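Local atomic coordinates of peptide methionine sulfoxide reductase msrA/msrB (Neisseria meningitidis, PDB entry 3BQG), a protein that reduces methionine sulfoxide, probably the S epimer in free and protein-bound form, through its methionine sulfoxide reductase A domain. Residues Ser31-Gly36 / Glu140-Tyr145; Asn40-Tyr43 / Tyr48-Thr51; Thr51-Thr56 / Asn134-Glu139. The protein carries 1 engineered substitution. One frame throughout, in Å; residues are numbered along the deposited sequence.

Contact 1: residues Ser31-Gly36 / Glu140-Tyr145; sequences SGYANG and EYHQDY
His-142 is the first residue of 140-145 to touch the strand. Its ring brings CD2 to 3.8 Å from the hydroxyl OH of Tyr-33, the two side chains crossing at about a right angle. Tyr-33 OH bonds Glu-139 and His-142 ND1 bonds Trp-14, and between the two side chains the contact is packing. CE2 of the preceding Tyr-141 sits over one face of the imidazole, toward its rim. The carbonyl of His-142 works separately, through water 1: the hydroxyl OG of Ser-31 donates to this water over 2.8 Å, and the water donates in turn to His-142 O at 2.6 Å. Serine's short hydroxyl stops short of His-142 O, and the water spans the difference.

Gln-143 supplies the direct bonds. Its chain bends at chi2 (-58°), turning the carboxamide back onto the backbone of Ser-31. OE1 accepts from Ser-31 N at 3.1 Å, in the carbonyl plane and on a lone pair. NE2 donates to Ser-31 O at 2.9 Å along a nearly straight line (166°), and the oxygen lies close to the amide plane. Two bonds in one ring fix the amide's rotation, and NE2 also donates to Ala-138 O. Ser-31 O also takes the N-H of Ala-138, the last rung of the sheet pairing, so the amide continues the edge. Glutamine suits the place because its amide carries both a donor and an acceptor, like a peptide group.

A type II turn from His-142 to Tyr-145 then leads into helix 145-148, where Tyr-145 stacks on Trp-14. The arrangement, a sheet edge prolonged by a side-chain amide past strand 135-137, lies beside Phe-13 and Trp-14 of the GCFWG motif, whose Cys-12 is oxidised, and so probably borders the MsrA active site.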
ATOM      1  N   SER A  31      -2.455  -5.860  -6.653  1.00 17.69           N
ATOM      2  CA  SER A  31      -1.995  -4.543  -7.075  1.00 17.91           C
ATOM      3  C   SER A  31      -3.045  -3.897  -7.971  1.00 16.17           C
ATOM      4  O   SER A  31      -3.696  -4.569  -8.776  1.00 16.37           O
ATOM      5  CB  SER A  31      -0.661  -4.647  -7.826  1.00 17.95           C
ATOM      6  OG  SER A  31       0.399  -4.966  -6.942  1.00 18.63           O
ATOM      7  N   GLY A  32      -3.206  -2.586  -7.828  1.00 13.28           N
ATOM      8  CA  GLY A  32      -4.190  -1.872  -8.624  1.00 14.80           C
ATOM      9  C   GLY A  32      -4.015  -0.364  -8.587  1.00 13.25           C
ATOM     10  O   GLY A  32      -3.017   0.143  -8.075  1.00 13.61           O
ATOM     11  N   TYR A  33      -5.007   0.346  -9.112  1.00 13.93           N
ATOM     12  CA  TYR A  33      -4.995   1.806  -9.196  1.00 14.26           C
ATOM     13  C   TYR A  33      -6.156   2.346  -8.371  1.00 15.02           C
ATOM     14  O   TYR A  33      -7.314   2.010  -8.629  1.00 13.18           O
ATOM     15  CB  TYR A  33      -5.150   2.203 -10.661  1.00 15.00           C
ATOM     16  CG  TYR A  33      -4.262   1.383 -11.572  1.00 16.72           C
ATOM     17  CD1 TYR A  33      -2.878   1.538 -11.541  1.00 15.82           C
ATOM     18  CD2 TYR A  33      -4.801   0.425 -12.442  1.00 17.83           C
ATOM     19  CE1 TYR A  33      -2.049   0.769 -12.344  1.00 16.75           C
ATOM     20  CE2 TYR A  33      -3.975  -0.355 -13.252  1.00 17.78           C
ATOM     21  CZ  TYR A  33      -2.601  -0.174 -13.197  1.00 19.68           C
ATOM     22  OH  TYR A  33      -1.764  -0.917 -13.997  1.00 20.88           O
ATOM     23  N   ALA A  34      -5.851   3.200  -7.397  1.00 15.70           N
ATOM     24  CA  ALA A  34      -6.886   3.724  -6.514  1.00 14.52           C
ATOM     25  C   ALA A  34      -7.035   5.232  -6.460  1.00 15.03           C
ATOM     26  O   ALA A  34      -6.086   5.980  -6.702  1.00 14.70           O
ATOM     27  CB  ALA A  34      -6.650   3.200  -5.102  1.00 14.75           C
ATOM     28  N   ASN A  35      -8.245   5.657  -6.106  1.00 14.38           N
ATOM     29  CA  ASN A  35      -8.590   7.066  -5.953  1.00 13.16           C
ATOM     30  C   ASN A  35      -8.117   7.965  -7.087  1.00 12.76           C
ATOM     31  O   ASN A  35      -7.446   8.972  -6.861  1.00 13.53           O
ATOM     32  CB  ASN A  35      -8.058   7.581  -4.609  1.00 13.04           C
ATOM     33  CG  ASN A  35      -8.844   7.038  -3.419  1.00 15.85           C
ATOM     34  OD1 ASN A  35      -9.615   6.084  -3.550  1.00 12.95           O
ATOM     35  ND2 ASN A  35      -8.639   7.637  -2.251  1.00 13.87           N
ATOM     36  N   GLY A  36      -8.472   7.584  -8.308  1.00 12.60           N
ATOM     37  CA  GLY A  36      -8.119   8.378  -9.463  1.00 14.60           C
ATOM     38  C   GLY A  36      -9.369   9.118  -9.905  1.00 17.25           C
ATOM     39  O   GLY A  36     -10.401   9.066  -9.228  1.00 17.36           O
ATOM     40  N   GLU A 140      -2.763  -8.395 -15.468  1.00 26.59           N
ATOM     41  CA  GLU A 140      -2.205  -9.651 -14.983  1.00 26.85           C
ATOM     42  C   GLU A 140      -0.680  -9.689 -14.910  1.00 26.25           C
ATOM     43  O   GLU A 140      -0.119 -10.246 -13.965  1.00 26.46           O
ATOM     44  CB  GLU A 140      -2.736 -10.812 -15.840  1.00 30.57           C
ATOM     45  CG  GLU A 140      -2.023 -12.150 -15.653  1.00 34.43           C
ATOM     46  CD  GLU A 140      -0.835 -12.317 -16.594  1.00 37.77           C
ATOM     47  OE1 GLU A 140      -1.015 -12.109 -17.818  1.00 37.54           O
ATOM     48  OE2 GLU A 140       0.270 -12.659 -16.112  1.00 38.16           O
ATOM     49  N   TYR A 141       0.003  -9.097 -15.879  1.00 25.77           N
ATOM     50  CA  TYR A 141       1.457  -9.126 -15.835  1.00 26.52           C
ATOM     51  C   TYR A 141       2.017  -8.389 -14.622  1.00 25.36           C
ATOM     52  O   TYR A 141       3.174  -8.584 -14.257  1.00 24.52           O
ATOM     53  CB  TYR A 141       2.070  -8.569 -17.129  1.00 29.15           C
ATOM     54  CG  TYR A 141       1.838  -7.101 -17.404  1.00 32.05           C
ATOM     55  CD1 TYR A 141       0.675  -6.662 -18.040  1.00 33.04           C
ATOM     56  CD2 TYR A 141       2.810  -6.152 -17.079  1.00 32.87           C
ATOM     57  CE1 TYR A 141       0.489  -5.311 -18.358  1.00 35.21           C
ATOM     58  CE2 TYR A 141       2.633  -4.802 -17.389  1.00 34.62           C
ATOM     59  CZ  TYR A 141       1.475  -4.390 -18.030  1.00 34.84           C
ATOM     60  OH  TYR A 141       1.314  -3.064 -18.361  1.00 35.73           O
ATOM     61  N   HIS A 142       1.195  -7.552 -13.991  1.00 23.40           N
ATOM     62  CA  HIS A 142       1.623  -6.815 -12.804  1.00 21.44           C
ATOM     63  C   HIS A 142       1.425  -7.605 -11.508  1.00 22.06           C
ATOM     64  O   HIS A 142       2.150  -7.395 -10.536  1.00 22.31           O
ATOM     65  CB  HIS A 142       0.870  -5.486 -12.697  1.00 23.34           C
ATOM     66  CG  HIS A 142       1.403  -4.412 -13.592  1.00 22.20           C
ATOM     67  ND1 HIS A 142       2.707  -3.970 -13.528  1.00 24.95           N
ATOM     68  CD2 HIS A 142       0.804  -3.679 -14.560  1.00 23.97           C
ATOM     69  CE1 HIS A 142       2.888  -3.010 -14.417  1.00 25.43           C
ATOM     70  NE2 HIS A 142       1.748  -2.814 -15.056  1.00 25.31           N
ATOM     71  N   GLN A 143       0.442  -8.503 -11.483  1.00 20.56           N
ATOM     72  CA  GLN A 143       0.179  -9.303 -10.285  1.00 20.99           C
ATOM     73  C   GLN A 143       1.318 -10.304 -10.062  1.00 23.14           C
ATOM     74  O   GLN A 143       1.763 -10.957 -11.008  1.00 21.48           O
ATOM     75  CB  GLN A 143      -1.141 -10.068 -10.427  1.00 21.89           C
ATOM     76  CG  GLN A 143      -2.350  -9.212 -10.789  1.00 21.22           C
ATOM     77  CD  GLN A 143      -2.609  -8.100  -9.784  1.00 22.36           C
ATOM     78  OE1 GLN A 143      -2.243  -8.211  -8.616  1.00 22.43           O
ATOM     79  NE2 GLN A 143      -3.258  -7.031 -10.234  1.00 23.46           N
ATOM     80  N   ASP A 144       1.777 -10.428  -8.815  1.00 22.62           N
ATOM     81  CA  ASP A 144       2.877 -11.336  -8.480  1.00 25.50           C
ATOM     82  C   ASP A 144       4.078 -11.046  -9.367  1.00 25.61           C
ATOM     83  O   ASP A 144       4.824 -11.953  -9.736  1.00 26.30           O
ATOM     84  CB  ASP A 144       2.465 -12.799  -8.683  1.00 27.15           C
ATOM     85  CG  ASP A 144       1.269 -13.192  -7.848  1.00 27.63           C
ATOM     86  OD1 ASP A 144       1.258 -12.891  -6.638  1.00 26.28           O
ATOM     87  OD2 ASP A 144       0.341 -13.816  -8.405  1.00 30.45           O
ATOM     88  N   TYR A 145       4.264  -9.775  -9.703  1.00 25.06           N
ATOM     89  CA  TYR A 145       5.352  -9.359 -10.576  1.00 25.70           C
ATOM     90  C   TYR A 145       6.736  -9.870 -10.204  1.00 25.85           C
ATOM     91  O   TYR A 145       7.424 -10.448 -11.043  1.00 27.11           O
ATOM     92  CB  TYR A 145       5.405  -7.834 -10.662  1.00 26.67           C
ATOM     93  CG  TYR A 145       6.393  -7.328 -11.685  1.00 27.62           C
ATOM     94  CD1 TYR A 145       6.048  -7.254 -13.032  1.00 30.56           C
ATOM     95  CD2 TYR A 145       7.679  -6.945 -11.311  1.00 28.34           C
ATOM     96  CE1 TYR A 145       6.956  -6.805 -13.984  1.00 31.55           C
ATOM     97  CE2 TYR A 145       8.597  -6.497 -12.253  1.00 30.78           C
ATOM     98  CZ  TYR A 145       8.229  -6.427 -13.588  1.00 32.48           C
ATOM     99  OH  TYR A 145       9.127  -5.975 -14.528  1.00 31.80           O
TER
HETATM  100  O   HOH W   1       2.569  -6.284  -8.178  1.00 25.06           O

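Contact 2: residues Asn40-Tyr43 / Tyr48-Thr51; sequences NPSY and YRHT
Ser-42 holds its OG between the backbone N and the carbonyl carbon (chi1 63°), while Arg-49 runs fully extended from CG to NE (chi2 172°), and these settings bring hydroxyl and guanidinium to the same side of the short helix 43-48. The two do not bond directly: Ser-42 OG lies 4.2 Å from Arg-49 NH2, at the edge of the guanidinium and near its plane. Water 2 fills the step. It sits 2.7 Å from Ser-42 OG and accepts from Arg-49 NH2 at 3.0 Å, in the guanidinium plane, where an N-H points.

Ser-42 is the N-cap of the helix, its hydroxyl accepting from a backbone N in the first turn. Asp-45 returns a bond to Ser-42 N, a pairing consistent with a capping box, and also forms a salt bridge with Arg-49 NH2. One carboxylate thereby ties the start of the helix to the residue leaving its end. A short polar side chain such as serine is well suited to a cap, and a long, exposed arginine can reach back from the end of the helix to Asp-45 and the water.

Deeper in, CB of Pro-41 stands 4.3 Å from OG1 of Thr-51. Pro-41 precedes the cap and packs on Val-46, as in a hydrophobic staple; lacking an N-H, its ring brings no backbone donor into this buried corner. Thr-51, whose side chain also rests on Val-46, is joined through its backbone to Asn-37.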
ATOM      1  N   ASN A  40     -11.739   2.247 -14.459  1.00 23.27           N
ATOM      2  CA  ASN A  40     -11.035   1.243 -15.248  1.00 23.74           C
ATOM      3  C   ASN A  40      -9.791   1.726 -15.995  1.00 22.95           C
ATOM      4  O   ASN A  40      -9.654   1.488 -17.193  1.00 22.49           O
ATOM      5  CB  ASN A  40     -12.009   0.623 -16.250  1.00 25.90           C
ATOM      6  CG  ASN A  40     -13.224   0.022 -15.578  1.00 28.06           C
ATOM      7  OD1 ASN A  40     -13.106  -0.892 -14.760  1.00 28.71           O
ATOM      8  ND2 ASN A  40     -14.404   0.535 -15.916  1.00 28.63           N
ATOM      9  N   PRO A  41      -8.860   2.401 -15.305  1.00 21.23           N
ATOM     10  CA  PRO A  41      -7.672   2.854 -16.033  1.00 20.29           C
ATOM     11  C   PRO A  41      -6.700   1.713 -16.334  1.00 21.63           C
ATOM     12  O   PRO A  41      -6.729   0.663 -15.684  1.00 20.71           O
ATOM     13  CB  PRO A  41      -7.062   3.876 -15.080  1.00 19.23           C
ATOM     14  CG  PRO A  41      -7.354   3.262 -13.742  1.00 19.74           C
ATOM     15  CD  PRO A  41      -8.808   2.833 -13.895  1.00 19.51           C
ATOM     16  N   SER A  42      -5.845   1.929 -17.330  1.00 20.62           N
ATOM     17  CA  SER A  42      -4.827   0.956 -17.705  1.00 20.10           C
ATOM     18  C   SER A  42      -3.521   1.477 -17.106  1.00 20.61           C
ATOM     19  O   SER A  42      -3.463   2.617 -16.631  1.00 19.57           O
ATOM     20  CB  SER A  42      -4.688   0.884 -19.229  1.00 19.87           C
ATOM     21  OG  SER A  42      -4.235   2.125 -19.758  1.00 18.99           O
ATOM     22  N   TYR A  43      -2.479   0.654 -17.121  1.00 20.26           N
ATOM     23  CA  TYR A  43      -1.196   1.086 -16.589  1.00 20.73           C
ATOM     24  C   TYR A  43      -0.762   2.359 -17.317  1.00 20.77           C
ATOM     25  O   TYR A  43      -0.251   3.302 -16.705  1.00 19.57           O
ATOM     26  CB  TYR A  43      -0.136  -0.002 -16.792  1.00 21.89           C
ATOM     27  CG  TYR A  43       1.213   0.379 -16.226  1.00 22.58           C
ATOM     28  CD1 TYR A  43       1.419   0.451 -14.845  1.00 22.84           C
ATOM     29  CD2 TYR A  43       2.270   0.712 -17.069  1.00 21.89           C
ATOM     30  CE1 TYR A  43       2.645   0.848 -14.321  1.00 23.33           C
ATOM     31  CE2 TYR A  43       3.496   1.110 -16.558  1.00 25.24           C
ATOM     32  CZ  TYR A  43       3.679   1.178 -15.185  1.00 23.66           C
ATOM     33  OH  TYR A  43       4.886   1.608 -14.690  1.00 27.39           O
ATOM     34  N   TYR A  48       0.894   7.653 -17.926  1.00 20.43           N
ATOM     35  CA  TYR A  48       1.078   8.655 -18.964  1.00 21.50           C
ATOM     36  C   TYR A  48      -0.094   9.566 -19.290  1.00 22.40           C
ATOM     37  O   TYR A  48       0.098  10.599 -19.932  1.00 23.43           O
ATOM     38  CB  TYR A  48       1.556   7.954 -20.242  1.00 21.45           C
ATOM     39  CG  TYR A  48       2.762   7.068 -20.008  1.00 21.80           C
ATOM     40  CD1 TYR A  48       3.973   7.610 -19.576  1.00 24.38           C
ATOM     41  CD2 TYR A  48       2.682   5.687 -20.174  1.00 23.08           C
ATOM     42  CE1 TYR A  48       5.077   6.795 -19.308  1.00 24.48           C
ATOM     43  CE2 TYR A  48       3.779   4.861 -19.907  1.00 23.63           C
ATOM     44  CZ  TYR A  48       4.970   5.425 -19.474  1.00 25.70           C
ATOM     45  OH  TYR A  48       6.057   4.626 -19.200  1.00 28.60           O
ATOM     46  N   ARG A  49      -1.303   9.210 -18.861  1.00 21.90           N
ATOM     47  CA  ARG A  49      -2.452  10.053 -19.168  1.00 22.34           C
ATOM     48  C   ARG A  49      -3.067  10.771 -17.974  1.00 22.59           C
ATOM     49  O   ARG A  49      -4.246  11.117 -17.980  1.00 21.51           O
ATOM     50  CB  ARG A  49      -3.502   9.236 -19.919  1.00 24.47           C
ATOM     51  CG  ARG A  49      -2.992   8.763 -21.274  1.00 23.45           C
ATOM     52  CD  ARG A  49      -3.938   7.795 -21.950  1.00 23.82           C
ATOM     53  NE  ARG A  49      -3.357   7.286 -23.191  1.00 22.96           N
ATOM     54  CZ  ARG A  49      -3.274   5.995 -23.502  1.00 24.39           C
ATOM     55  NH1 ARG A  49      -2.729   5.615 -24.654  1.00 22.92           N
ATOM     56  NH2 ARG A  49      -3.734   5.081 -22.658  1.00 25.17           N
ATOM     57  N   HIS A  50      -2.242  10.993 -16.957  1.00 22.38           N
ATOM     58  CA  HIS A  50      -2.625  11.706 -15.746  1.00 23.40           C
ATOM     59  C   HIS A  50      -4.035  11.476 -15.200  1.00 22.20           C
ATOM     60  O   HIS A  50      -4.768  12.428 -14.939  1.00 21.79           O
ATOM     61  CB  HIS A  50      -2.397  13.202 -15.973  1.00 29.88           C
ATOM     62  CG  HIS A  50      -0.965  13.553 -16.237  1.00 34.86           C
ATOM     63  ND1 HIS A  50      -0.042  13.722 -15.228  1.00 37.49           N
ATOM     64  CD2 HIS A  50      -0.284  13.704 -17.399  1.00 37.16           C
ATOM     65  CE1 HIS A  50       1.146  13.963 -15.754  1.00 40.18           C
ATOM     66  NE2 HIS A  50       1.026  13.956 -17.072  1.00 39.89           N
ATOM     67  N   THR A  51      -4.413  10.217 -15.011  1.00 19.42           N
ATOM     68  CA  THR A  51      -5.731   9.918 -14.476  1.00 17.86           C
ATOM     69  C   THR A  51      -5.784  10.210 -12.965  1.00 17.55           C
ATOM     70  O   THR A  51      -6.867  10.301 -12.384  1.00 16.45           O
ATOM     71  CB  THR A  51      -6.114   8.454 -14.737  1.00 18.19           C
ATOM     72  OG1 THR A  51      -5.096   7.596 -14.219  1.00 17.60           O
ATOM     73  CG2 THR A  51      -6.284   8.201 -16.228  1.00 20.19           C
TER
HETATM   74  O   HOH W   2      -4.394   2.130 -22.448  1.00 28.99           O

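Contact 3: residues Thr51-Thr56 / Asn134-Glu139; sequences TGHAET and NFYDAE
His-53 and Asn-134 meet through CE1 and OD1, 3.3 Å apart, with the imidazole and amide planes turned 75° to each other. The same CE1 approaches CE2 of Tyr-136 at 4.0 Å, so one corner of the imidazole serves a polar and an aromatic neighbour. Farther along, CB of Thr-56 packs on CE1 of Phe-135 at 4.1 Å, and the carbonyl oxygen of Thr-56 lies in the plane of that ring, at its edge, where the C-H bonds point.

These side chains reach across an intervening strand: in the mixed sheet of the MsrA fold, 26-34 runs between 54-62 and 135-137, antiparallel to both. Gly-32 of this middle strand, with no side chain, lets the Phe-135 ring lie close over it. With CG anti to the backbone N (chi1 -179°), that ring swings over the strand, and its length carries CE1 to Thr-56.

Outside this shell, His-53 NE2 is paired with Thr-38 OG1, which limits rotation of the imidazole, and Asn-134 OD1 takes the N-H of Gly-36. Thr-56 OG1 donates to Ala-54 O at 3.0 Å from above the carbonyl plane, and the ring of Phe-135 also meets Tyr-7 of strand 3-10.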
ATOM      1  N   THR A  51      -4.413  10.217 -15.011  1.00 19.42           N
ATOM      2  CA  THR A  51      -5.731   9.918 -14.476  1.00 17.86           C
ATOM      3  C   THR A  51      -5.784  10.210 -12.965  1.00 17.55           C
ATOM      4  O   THR A  51      -6.867  10.301 -12.384  1.00 16.45           O
ATOM      5  CB  THR A  51      -6.114   8.454 -14.737  1.00 18.19           C
ATOM      6  OG1 THR A  51      -5.096   7.596 -14.219  1.00 17.60           O
ATOM      7  CG2 THR A  51      -6.284   8.201 -16.228  1.00 20.19           C
ATOM      8  N   GLY A  52      -4.612  10.341 -12.341  1.00 15.29           N
ATOM      9  CA  GLY A  52      -4.535  10.659 -10.921  1.00 15.71           C
ATOM     10  C   GLY A  52      -4.561   9.532  -9.902  1.00 15.69           C
ATOM     11  O   GLY A  52      -4.514   9.787  -8.697  1.00 15.16           O
ATOM     12  N   HIS A  53      -4.636   8.292 -10.370  1.00 14.33           N
ATOM     13  CA  HIS A  53      -4.678   7.124  -9.487  1.00 14.37           C
ATOM     14  C   HIS A  53      -3.348   6.883  -8.793  1.00 14.17           C
ATOM     15  O   HIS A  53      -2.291   7.225  -9.313  1.00 14.89           O
ATOM     16  CB  HIS A  53      -5.019   5.859 -10.288  1.00 13.16           C
ATOM     17  CG  HIS A  53      -6.347   5.911 -10.969  1.00 14.20           C
ATOM     18  ND1 HIS A  53      -7.477   5.322 -10.441  1.00 15.03           N
ATOM     19  CD2 HIS A  53      -6.731   6.490 -12.130  1.00 11.33           C
ATOM     20  CE1 HIS A  53      -8.499   5.534 -11.251  1.00 12.96           C
ATOM     21  NE2 HIS A  53      -8.072   6.240 -12.283  1.00 15.46           N
ATOM     22  N   ALA A  54      -3.411   6.264  -7.623  1.00 13.19           N
ATOM     23  CA  ALA A  54      -2.211   5.930  -6.869  1.00 11.74           C
ATOM     24  C   ALA A  54      -1.983   4.425  -7.022  1.00 13.33           C
ATOM     25  O   ALA A  54      -2.944   3.647  -6.999  1.00 12.84           O
ATOM     26  CB  ALA A  54      -2.414   6.264  -5.407  1.00 11.18           C
ATOM     27  N   GLU A  55      -0.733   4.006  -7.204  1.00 14.56           N
ATOM     28  CA  GLU A  55      -0.471   2.578  -7.295  1.00 15.89           C
ATOM     29  C   GLU A  55      -0.746   2.093  -5.878  1.00 15.82           C
ATOM     30  O   GLU A  55      -0.151   2.571  -4.908  1.00 14.76           O
ATOM     31  CB  GLU A  55       0.964   2.312  -7.754  1.00 16.46           C
ATOM     32  CG  GLU A  55       1.068   2.374  -9.282  1.00 19.14           C
ATOM     33  CD  GLU A  55       2.443   2.048  -9.817  1.00 21.09           C
ATOM     34  OE1 GLU A  55       3.141   1.209  -9.211  1.00 22.31           O
ATOM     35  OE2 GLU A  55       2.818   2.621 -10.864  1.00 21.39           O
ATOM     36  N   THR A  56      -1.679   1.160  -5.771  1.00 14.50           N
ATOM     37  CA  THR A  56      -2.131   0.664  -4.481  1.00 15.10           C
ATOM     38  C   THR A  56      -2.184  -0.855  -4.425  1.00 15.76           C
ATOM     39  O   THR A  56      -2.323  -1.522  -5.450  1.00 16.10           O
ATOM     40  CB  THR A  56      -3.554   1.232  -4.198  1.00 15.24           C
ATOM     41  OG1 THR A  56      -3.513   2.666  -4.268  1.00 15.10           O
ATOM     42  CG2 THR A  56      -4.065   0.799  -2.835  1.00 14.89           C
ATOM     43  N   ASN A 134     -12.250   4.632  -5.334  1.00 17.07           N
ATOM     44  CA  ASN A 134     -12.278   3.674  -6.422  1.00 17.07           C
ATOM     45  C   ASN A 134     -10.997   2.846  -6.458  1.00 18.41           C
ATOM     46  O   ASN A 134      -9.919   3.333  -6.101  1.00 18.43           O
ATOM     47  CB  ASN A 134     -12.499   4.398  -7.763  1.00 15.06           C
ATOM     48  CG  ASN A 134     -11.451   5.456  -8.045  1.00 17.97           C
ATOM     49  OD1 ASN A 134     -10.362   5.159  -8.536  1.00 17.60           O
ATOM     50  ND2 ASN A 134     -11.771   6.703  -7.724  1.00 17.24           N
ATOM     51  N   PHE A 135     -11.132   1.580  -6.847  1.00 16.90           N
ATOM     52  CA  PHE A 135      -9.987   0.690  -6.968  1.00 17.78           C
ATOM     53  C   PHE A 135     -10.208  -0.216  -8.162  1.00 18.31           C
ATOM     54  O   PHE A 135     -11.282  -0.797  -8.316  1.00 18.40           O
ATOM     55  CB  PHE A 135      -9.796  -0.186  -5.730  1.00 15.86           C
ATOM     56  CG  PHE A 135      -8.600  -1.100  -5.825  1.00 16.72           C
ATOM     57  CD1 PHE A 135      -7.325  -0.635  -5.520  1.00 16.63           C
ATOM     58  CD2 PHE A 135      -8.745  -2.412  -6.269  1.00 17.65           C
ATOM     59  CE1 PHE A 135      -6.209  -1.462  -5.651  1.00 17.11           C
ATOM     60  CE2 PHE A 135      -7.640  -3.254  -6.407  1.00 17.04           C
ATOM     61  CZ  PHE A 135      -6.366  -2.780  -6.098  1.00 18.46           C
ATOM     62  N   TYR A 136      -9.181  -0.335  -8.997  1.00 19.18           N
ATOM     63  CA  TYR A 136      -9.232  -1.175 -10.189  1.00 20.59           C
ATOM     64  C   TYR A 136      -7.959  -2.020 -10.257  1.00 21.31           C
ATOM     65  O   TYR A 136      -6.851  -1.484 -10.181  1.00 19.93           O
ATOM     66  CB  TYR A 136      -9.345  -0.286 -11.428  1.00 23.09           C
ATOM     67  CG  TYR A 136     -10.525   0.660 -11.361  1.00 27.51           C
ATOM     68  CD1 TYR A 136     -11.818   0.218 -11.647  1.00 29.79           C
ATOM     69  CD2 TYR A 136     -10.359   1.984 -10.947  1.00 29.90           C
ATOM     70  CE1 TYR A 136     -12.916   1.068 -11.517  1.00 32.21           C
ATOM     71  CE2 TYR A 136     -11.452   2.843 -10.815  1.00 31.19           C
ATOM     72  CZ  TYR A 136     -12.725   2.377 -11.101  1.00 31.62           C
ATOM     73  OH  TYR A 136     -13.809   3.220 -10.966  1.00 36.84           O
ATOM     74  N   ASP A 137      -8.126  -3.336 -10.387  1.00 21.90           N
ATOM     75  CA  ASP A 137      -6.994  -4.271 -10.468  1.00 22.58           C
ATOM     76  C   ASP A 137      -6.047  -3.938 -11.617  1.00 20.72           C
ATOM     77  O   ASP A 137      -6.491  -3.565 -12.702  1.00 20.87           O
ATOM     78  CB  ASP A 137      -7.487  -5.704 -10.701  1.00 24.20           C
ATOM     79  CG  ASP A 137      -8.294  -6.252  -9.547  1.00 25.25           C
ATOM     80  OD1 ASP A 137      -8.604  -5.498  -8.603  1.00 26.64           O
ATOM     81  OD2 ASP A 137      -8.623  -7.455  -9.598  1.00 26.98           O
ATOM     82  N   ALA A 138      -4.748  -4.095 -11.381  1.00 18.60           N
ATOM     83  CA  ALA A 138      -3.753  -3.847 -12.418  1.00 18.37           C
ATOM     84  C   ALA A 138      -3.770  -5.060 -13.346  1.00 19.70           C
ATOM     85  O   ALA A 138      -4.311  -6.109 -12.989  1.00 16.95           O
ATOM     86  CB  ALA A 138      -2.377  -3.689 -11.800  1.00 18.18           C
ATOM     87  N   GLU A 139      -3.194  -4.908 -14.534  1.00 20.28           N
ATOM     88  CA  GLU A 139      -3.138  -5.999 -15.507  1.00 22.62           C
ATOM     89  C   GLU A 139      -2.456  -7.229 -14.910  1.00 24.45           C
ATOM     90  O   GLU A 139      -1.676  -7.125 -13.958  1.00 22.88           O
ATOM     91  CB  GLU A 139      -2.401  -5.542 -16.769  1.00 22.77           C
ATOM     92  CG  GLU A 139      -3.118  -4.426 -17.519  1.00 23.42           C
ATOM     93  CD  GLU A 139      -2.777  -3.036 -16.999  1.00 25.08           C
ATOM     94  OE1 GLU A 139      -2.497  -2.884 -15.786  1.00 23.61           O
ATOM     95  OE2 GLU A 139      -2.806  -2.088 -17.812  1.00 23.27           O
TER

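Overall arrangement
All three contacts gather round strand 26-34 and the loops leaving it. Contacts 1 and 3 share its sheet, their centres about 6 Å apart; contact 1 is buried and bonded through an amide and a water, whereas contact 3 is partly buried and mostly packing across the strand. Contact 2 lies farther out, its centre about 18 Å from that of the chain against 11 Å for the other two, and joins the two ends of helix 43-48, with water and charge on its outer side and Pro-41 and Thr-51 buried beneath. Glu-139 connects them, bonding Tyr-33 and the backbone N of Tyr-43, while Pro-41 packs on both His-53 and Tyr-136. Thr-51 belongs to contacts 2 and 3.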